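Local structure of SusD superfamily protein (Bacteroides fragilis NCTC 9343, 3NQP) at residues Q451-L456 / P467-K472; N185-Y190 / S199-E204. The protein probably binds glycans at the outer membrane of the bacterium, as SusD-family proteins do, handing them on for uptake. All blocks are in the same frame, centred on the assembly; numbering follows the deposited sequence.

Contact 1 of 2, residues Q451-L456 / P467-K472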
loop_
_atom_site.group_PDB
_atom_site.type_symbol
_atom_site.label_atom_id
_atom_site.label_comp_id
_atom_site.label_asym_id
_atom_site.label_seq_id
_atom_site.Cartn_x
_atom_site.Cartn_y
_atom_site.Cartn_z
ATOM N N GLN A 451 -1.379 0.878 -3.354
ATOM C CA GLN A 451 -0.866 0.208 -4.531
ATOM C C GLN A 451 -0.660 1.055 -5.814
ATOM O O GLN A 451 0.257 0.759 -6.628
ATOM C CB GLN A 451 -1.778 -0.951 -4.883
ATOM C CG GLN A 451 -1.948 -2.000 -3.773
ATOM C CD GLN A 451 -0.669 -2.688 -3.427
ATOM O OE1 GLN A 451 -0.034 -3.340 -4.266
ATOM N NE2 GLN A 451 -0.241 -2.520 -2.172
ATOM N N ARG A 452 -1.521 2.040 -6.032
ATOM C CA ARG A 452 -1.602 2.609 -7.367
ATOM C C ARG A 452 -0.305 3.251 -7.874
ATOM O O ARG A 452 0.059 3.085 -9.057
ATOM C CB ARG A 452 -2.754 3.597 -7.538
ATOM C CG ARG A 452 -2.956 3.915 -9.037
ATOM C CD ARG A 452 -4.284 4.630 -9.326
ATOM N NE ARG A 452 -4.835 4.140 -10.574
ATOM C CZ ARG A 452 -4.728 4.701 -11.768
ATOM N NH1 ARG A 452 -4.183 5.902 -11.941
ATOM N NH2 ARG A 452 -5.267 4.073 -12.799
ATOM N N TRP A 453 0.406 3.953 -7.017
ATOM C CA TRP A 453 1.667 4.578 -7.486
ATOM C C TRP A 453 2.595 3.472 -7.942
ATOM O O TRP A 453 3.237 3.577 -8.988
ATOM C CB TRP A 453 2.347 5.435 -6.396
ATOM C CG TRP A 453 3.750 5.962 -6.823
ATOM C CD1 TRP A 453 4.902 5.729 -6.204
ATOM C CD2 TRP A 453 4.056 6.751 -7.983
ATOM N NE1 TRP A 453 5.955 6.310 -6.892
ATOM C CE2 TRP A 453 5.449 6.968 -7.980
ATOM C CE3 TRP A 453 3.288 7.319 -9.001
ATOM C CZ2 TRP A 453 6.079 7.695 -8.954
ATOM C CZ3 TRP A 453 3.924 8.043 -9.975
ATOM C CH2 TRP A 453 5.305 8.236 -9.932
ATOM N N TRP A 454 2.667 2.395 -7.145
ATOM C CA TRP A 454 3.560 1.278 -7.499
ATOM C C TRP A 454 3.116 0.600 -8.818
ATOM O O TRP A 454 3.937 0.325 -9.714
ATOM C CB TRP A 454 3.684 0.290 -6.340
ATOM C CG TRP A 454 4.161 0.914 -5.034
ATOM C CD1 TRP A 454 3.691 0.657 -3.785
ATOM C CD2 TRP A 454 5.259 1.816 -4.870
ATOM N NE1 TRP A 454 4.416 1.379 -2.850
ATOM C CE2 TRP A 454 5.379 2.093 -3.505
ATOM C CE3 TRP A 454 6.153 2.416 -5.753
ATOM C CZ2 TRP A 454 6.343 2.950 -3.004
ATOM C CZ3 TRP A 454 7.112 3.289 -5.240
ATOM C CH2 TRP A 454 7.185 3.537 -3.891
ATOM N N ASP A 455 1.819 0.377 -8.942
ATOM C CA ASP A 455 1.235 -0.200 -10.166
ATOM C C ASP A 455 1.574 0.621 -11.423
ATOM O O ASP A 455 1.884 0.026 -12.459
ATOM C CB ASP A 455 -0.281 -0.342 -10.011
ATOM C CG ASP A 455 -0.674 -1.337 -8.921
ATOM O OD1 ASP A 455 0.147 -2.176 -8.508
ATOM O OD2 ASP A 455 -1.831 -1.269 -8.439
ATOM N N LEU A 456 1.533 1.967 -11.304
ATOM C CA LEU A 456 1.864 2.863 -12.407
ATOM C C LEU A 456 3.330 2.831 -12.768
ATOM O O LEU A 456 3.681 2.944 -13.956
ATOM C CB LEU A 456 1.464 4.305 -12.107
ATOM C CG LEU A 456 -0.054 4.532 -11.996
ATOM C CD1 LEU A 456 -0.274 5.936 -11.333
ATOM C CD2 LEU A 456 -0.751 4.457 -13.383
ATOM N N PRO A 467 6.272 2.073 -19.088
ATOM C CA PRO A 467 5.541 2.127 -17.819
ATOM C C PRO A 467 4.227 2.887 -17.936
ATOM O O PRO A 467 4.133 3.945 -18.642
ATOM C CB PRO A 467 6.497 2.859 -16.894
ATOM C CG PRO A 467 7.854 2.471 -17.397
ATOM C CD PRO A 467 7.720 2.342 -18.911
ATOM N N LEU A 468 3.208 2.377 -17.263
ATOM C CA LEU A 468 1.885 2.996 -17.405
ATOM C C LEU A 468 1.809 4.431 -16.840
ATOM O O LEU A 468 0.927 5.162 -17.228
ATOM C CB LEU A 468 0.793 2.132 -16.792
ATOM C CG LEU A 468 0.380 0.883 -17.560
ATOM C CD1 LEU A 468 -0.811 0.210 -16.826
ATOM C CD2 LEU A 468 0.102 1.132 -19.093
ATOM N N VAL A 469 2.719 4.811 -15.933
ATOM C CA VAL A 469 2.780 6.185 -15.420
ATOM C C VAL A 469 2.998 7.188 -16.591
ATOM O O VAL A 469 2.542 8.341 -16.525
ATOM C CB VAL A 469 3.893 6.351 -14.366
ATOM C CG1 VAL A 469 5.262 6.117 -15.029
ATOM C CG2 VAL A 469 3.839 7.718 -13.700
ATOM N N PHE A 470 3.642 6.745 -17.674
ATOM C CA PHE A 470 3.861 7.588 -18.871
ATOM C C PHE A 470 2.805 7.507 -19.988
ATOM O O PHE A 470 2.935 8.194 -21.032
ATOM C CB PHE A 470 5.215 7.239 -19.512
ATOM C CG PHE A 470 6.430 7.480 -18.624
ATOM C CD1 PHE A 470 6.654 8.714 -18.018
ATOM C CD2 PHE A 470 7.402 6.487 -18.480
ATOM C CE1 PHE A 470 7.818 8.941 -17.245
ATOM C CE2 PHE A 470 8.572 6.713 -17.721
ATOM C CZ PHE A 470 8.753 7.949 -17.070
ATOM N N CYS A 471 1.736 6.732 -19.768
ATOM C CA CYS A 471 0.715 6.505 -20.790
ATOM C C CYS A 471 -0.612 7.088 -20.344
ATOM O O CYS A 471 -0.993 7.001 -19.164
ATOM C CB CYS A 471 0.539 5.000 -21.053
ATOM S SG CYS A 471 2.081 4.133 -21.486
ATOM N N LYS A 472 -1.356 7.648 -21.294
ATOM C CA LYS A 472 -2.684 8.175 -20.992
ATOM C C LYS A 472 -3.602 7.068 -20.440
ATOM O O LYS A 472 -4.500 7.340 -19.634
ATOM C CB LYS A 472 -3.320 8.862 -22.221
ATOM C CG LYS A 472 -3.579 7.965 -23.434
ATOM C CD LYS A 472 -4.267 8.797 -24.607
ATOM C CE LYS A 472 -4.692 7.902 -25.772
ATOM N NZ LYS A 472 -3.584 6.992 -26.268
#

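Contact 2 of 2, residues N185-Y190 / S199-E204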
loop_
_atom_site.group_PDB
_atom_site.type_symbol
_atom_site.label_atom_id
_atom_site.label_comp_id
_atom_site.label_asym_id
_atom_site.label_seq_id
_atom_site.Cartn_x
_atom_site.Cartn_y
_atom_site.Cartn_z
ATOM N N ASN A 185 5.613 -21.994 9.582
ATOM C CA ASN A 185 4.539 -21.271 8.846
ATOM C C ASN A 185 3.516 -20.587 9.774
ATOM O O ASN A 185 2.612 -19.897 9.302
ATOM C CB ASN A 185 3.785 -22.254 7.940
ATOM C CG ASN A 185 4.558 -22.639 6.678
ATOM O OD1 ASN A 185 5.799 -22.623 6.612
ATOM N ND2 ASN A 185 3.805 -23.005 5.657
ATOM N N ASP A 186 3.648 -20.790 11.086
ATOM C CA ASP A 186 2.647 -20.324 12.060
ATOM C C ASP A 186 2.666 -18.804 12.046
ATOM O O ASP A 186 3.705 -18.167 12.017
ATOM C CB ASP A 186 2.958 -20.898 13.459
ATOM C CG ASP A 186 1.831 -20.668 14.532
ATOM O OD1 ASP A 186 0.962 -19.753 14.449
ATOM O OD2 ASP A 186 1.871 -21.418 15.545
ATOM N N PHE A 187 1.484 -18.228 12.025
ATOM C CA PHE A 187 1.362 -16.799 12.117
ATOM C C PHE A 187 1.538 -16.211 13.524
ATOM O O PHE A 187 1.752 -15.003 13.636
ATOM C CB PHE A 187 0.014 -16.363 11.564
ATOM C CG PHE A 187 -0.084 -16.418 10.063
ATOM C CD1 PHE A 187 0.426 -15.377 9.273
ATOM C CD2 PHE A 187 -0.762 -17.453 9.445
ATOM C CE1 PHE A 187 0.260 -15.393 7.862
ATOM C CE2 PHE A 187 -0.892 -17.497 8.058
ATOM C CZ PHE A 187 -0.396 -16.484 7.273
ATOM N N ASP A 188 1.446 -17.029 14.577
ATOM C CA ASP A 188 1.263 -16.490 15.953
ATOM C C ASP A 188 1.869 -17.442 16.976
ATOM O O ASP A 188 1.194 -17.847 17.905
ATOM C CB ASP A 188 -0.233 -16.309 16.280
ATOM C CG ASP A 188 -0.488 -15.403 17.505
ATOM O OD1 ASP A 188 0.396 -14.572 17.877
ATOM O OD2 ASP A 188 -1.605 -15.529 18.079
ATOM N N PRO A 189 3.149 -17.787 16.812
ATOM C CA PRO A 189 3.708 -18.894 17.559
ATOM C C PRO A 189 3.839 -18.672 19.070
ATOM O O PRO A 189 3.906 -19.648 19.791
ATOM C CB PRO A 189 5.098 -19.089 16.916
ATOM C CG PRO A 189 5.456 -17.761 16.360
ATOM C CD PRO A 189 4.146 -17.155 15.922
ATOM N N TYR A 190 3.893 -17.415 19.505
ATOM C CA TYR A 190 3.967 -17.016 20.923
ATOM C C TYR A 190 2.687 -16.331 21.394
ATOM O O TYR A 190 2.657 -15.722 22.459
ATOM C CB TYR A 190 5.216 -16.118 21.132
ATOM C CG TYR A 190 6.418 -16.889 20.668
ATOM C CD1 TYR A 190 6.830 -18.013 21.360
ATOM C CD2 TYR A 190 7.060 -16.582 19.482
ATOM C CE1 TYR A 190 7.872 -18.786 20.922
ATOM C CE2 TYR A 190 8.114 -17.367 19.016
ATOM C CZ TYR A 190 8.514 -18.453 19.743
ATOM O OH TYR A 190 9.560 -19.222 19.316
ATOM N N SER A 199 5.800 -12.457 9.532
ATOM C CA SER A 199 5.716 -13.918 9.476
ATOM C C SER A 199 6.392 -14.395 8.211
ATOM O O SER A 199 6.718 -13.590 7.336
ATOM C CB SER A 199 4.245 -14.362 9.447
ATOM O OG SER A 199 3.583 -13.867 8.244
ATOM N N LYS A 200 6.538 -15.706 8.093
ATOM C CA LYS A 200 7.073 -16.336 6.873
ATOM C C LYS A 200 6.233 -16.012 5.639
ATOM O O LYS A 200 6.756 -15.649 4.565
ATOM C CB LYS A 200 7.211 -17.832 7.079
ATOM C CG LYS A 200 7.915 -18.572 5.951
ATOM C CD LYS A 200 7.782 -20.049 6.166
ATOM C CE LYS A 200 8.121 -20.786 4.940
ATOM N NZ LYS A 200 8.213 -22.206 5.142
ATOM N N ALA A 201 4.925 -16.111 5.772
ATOM C CA ALA A 201 4.046 -15.710 4.683
ATOM C C ALA A 201 4.294 -14.270 4.218
ATOM O O ALA A 201 4.238 -13.962 3.057
ATOM C CB ALA A 201 2.631 -15.879 5.095
ATOM N N ALA A 202 4.506 -13.377 5.158
ATOM C CA ALA A 202 4.723 -11.991 4.851
ATOM C C ALA A 202 6.006 -11.819 4.052
ATOM O O ALA A 202 6.036 -11.033 3.068
ATOM C CB ALA A 202 4.756 -11.150 6.148
ATOM N N THR A 203 7.060 -12.542 4.456
ATOM C CA THR A 203 8.299 -12.544 3.691
ATOM C C THR A 203 8.076 -13.085 2.271
ATOM O O THR A 203 8.627 -12.542 1.277
ATOM C CB THR A 203 9.426 -13.306 4.385
ATOM O OG1 THR A 203 9.855 -12.551 5.520
ATOM C CG2 THR A 203 10.664 -13.523 3.408
ATOM N N GLU A 204 7.280 -14.134 2.148
ATOM C CA GLU A 204 6.979 -14.685 0.816
ATOM C C GLU A 204 6.188 -13.667 -0.055
ATOM O O GLU A 204 6.441 -13.562 -1.245
ATOM C CB GLU A 204 6.237 -16.008 0.910
ATOM C CG GLU A 204 7.099 -17.133 1.441
ATOM C CD GLU A 204 6.760 -18.468 0.861
ATOM O OE1 GLU A 204 7.353 -18.799 -0.185
ATOM O OE2 GLU A 204 5.888 -19.151 1.415
HETATM O O HOH W 1 3.554 -17.324 8.095
HETATM O O HOH W 2 5.825 -17.637 10.213
#

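Contact 1 of 2, residues Q451-L456 / P467-K472
The carbonyl oxygen of L456 receives the backbone N-H of V469, with 2.9 Å between L456 O and V469 N. The bond is bent: the N-H...O angle is 139°, and the donor stands 34° off the carbonyl plane. V469 CB also comes within 3.4 Å of L456 O, so one peptide group meets both the amide and the first side-chain carbon of V469. Beside this bond the two residues pack by their stems, L456 CB lying 3.9 Å from V469 CB. The second branch of the valine, CG2, is anti to the backbone N and reaches the six-membered ring of W453, 3.7 Å from CZ3, at an oblique approach. W453 gets there although its CB points away from the loop, because chi1 of 173° sets CG anti to the backbone N and the far rim of the indole meets the valine. The contact thus joins the short helix 452-458 to a 3-10 turn at 468-470, closed by its own bond from F470 N to P467 O, in the C-terminal part of the SusD family region. On the other flank L468 CB lies 4.4 Å from L456 CD2, and L468 also packs on L436 and L439 of helix 431-445. Farther back along the helix, R452 makes a salt bridge to D443 and D455 another to K442, tying helix 452-458 to helix 431-445.

Contact 2 of 2, residues N185-Y190 / S199-E204
K200 sends its chain out fully extended, CG anti to the backbone N, while N185 turns its amide beside its own backbone N with chi1 at -76°; between them these torsions bring K200 NZ to 2.9 Å from N185 OD1. The ammonium meets the amide oxygen at a C=O...N angle of 151° and only 16° out of the carbonyl plane. The last methylenes also lie close to that oxygen, K200 CD being 3.3 Å from N185 OD1. K200 NZ has its strongest partner in G182 O, with N185 OD1 as a second acceptor, and N185 ND2 donates to N242 O.

At the same helix start, F187 supplies apolar packing. Its ring comes obliquely to S199 and A201, with F187 CE1 3.7 Å from A201 CB and F187 CD1 3.6 Å from S199 OG. S199 is the N-cap residue of helix 200-216, and its OG accepts from A202 N at 3.3 Å. Two waters bridge the backbones: one links N185 O to A201 N, the other D186 O to K200 N. The loop itself is shaped by an Asx turn, D186 OD1 accepting from D188 N. F187 also makes a cation-pi contact with K195. The contact thus joins the loop between helices 163-181 and 200-216, in a TPR-clan family region, to the start of the latter; K200 packs on M178 and F181 of the former.

The first N-H groups of a helix have no carbonyl one turn earlier to bind; here S199 OG and the two waters take up those of K200, A201 and A202, so the helix start is satisfied partly through solvent held by the loop.

In the fold
The two contacts lie on opposite sides of the chain's centre, with their own centres 31 Å apart and nearest atoms about 12 Å apart, and they have no structural element in common. Each nonetheless pairs a helix with a nearby loop: contact 1 uses the loop that follows helix 452-458, contact 2 the loop that precedes helix 200-216. Both are buried. Contact 1 is the more central, 14 Å from the chain's centre against 20 Å, and joins its segments by a direct backbone bond among apolar groups. Contact 2 has a partly exposed rim at N185 and K200, and adds side-chain polarity and bridging water to the packing of F187 on A201.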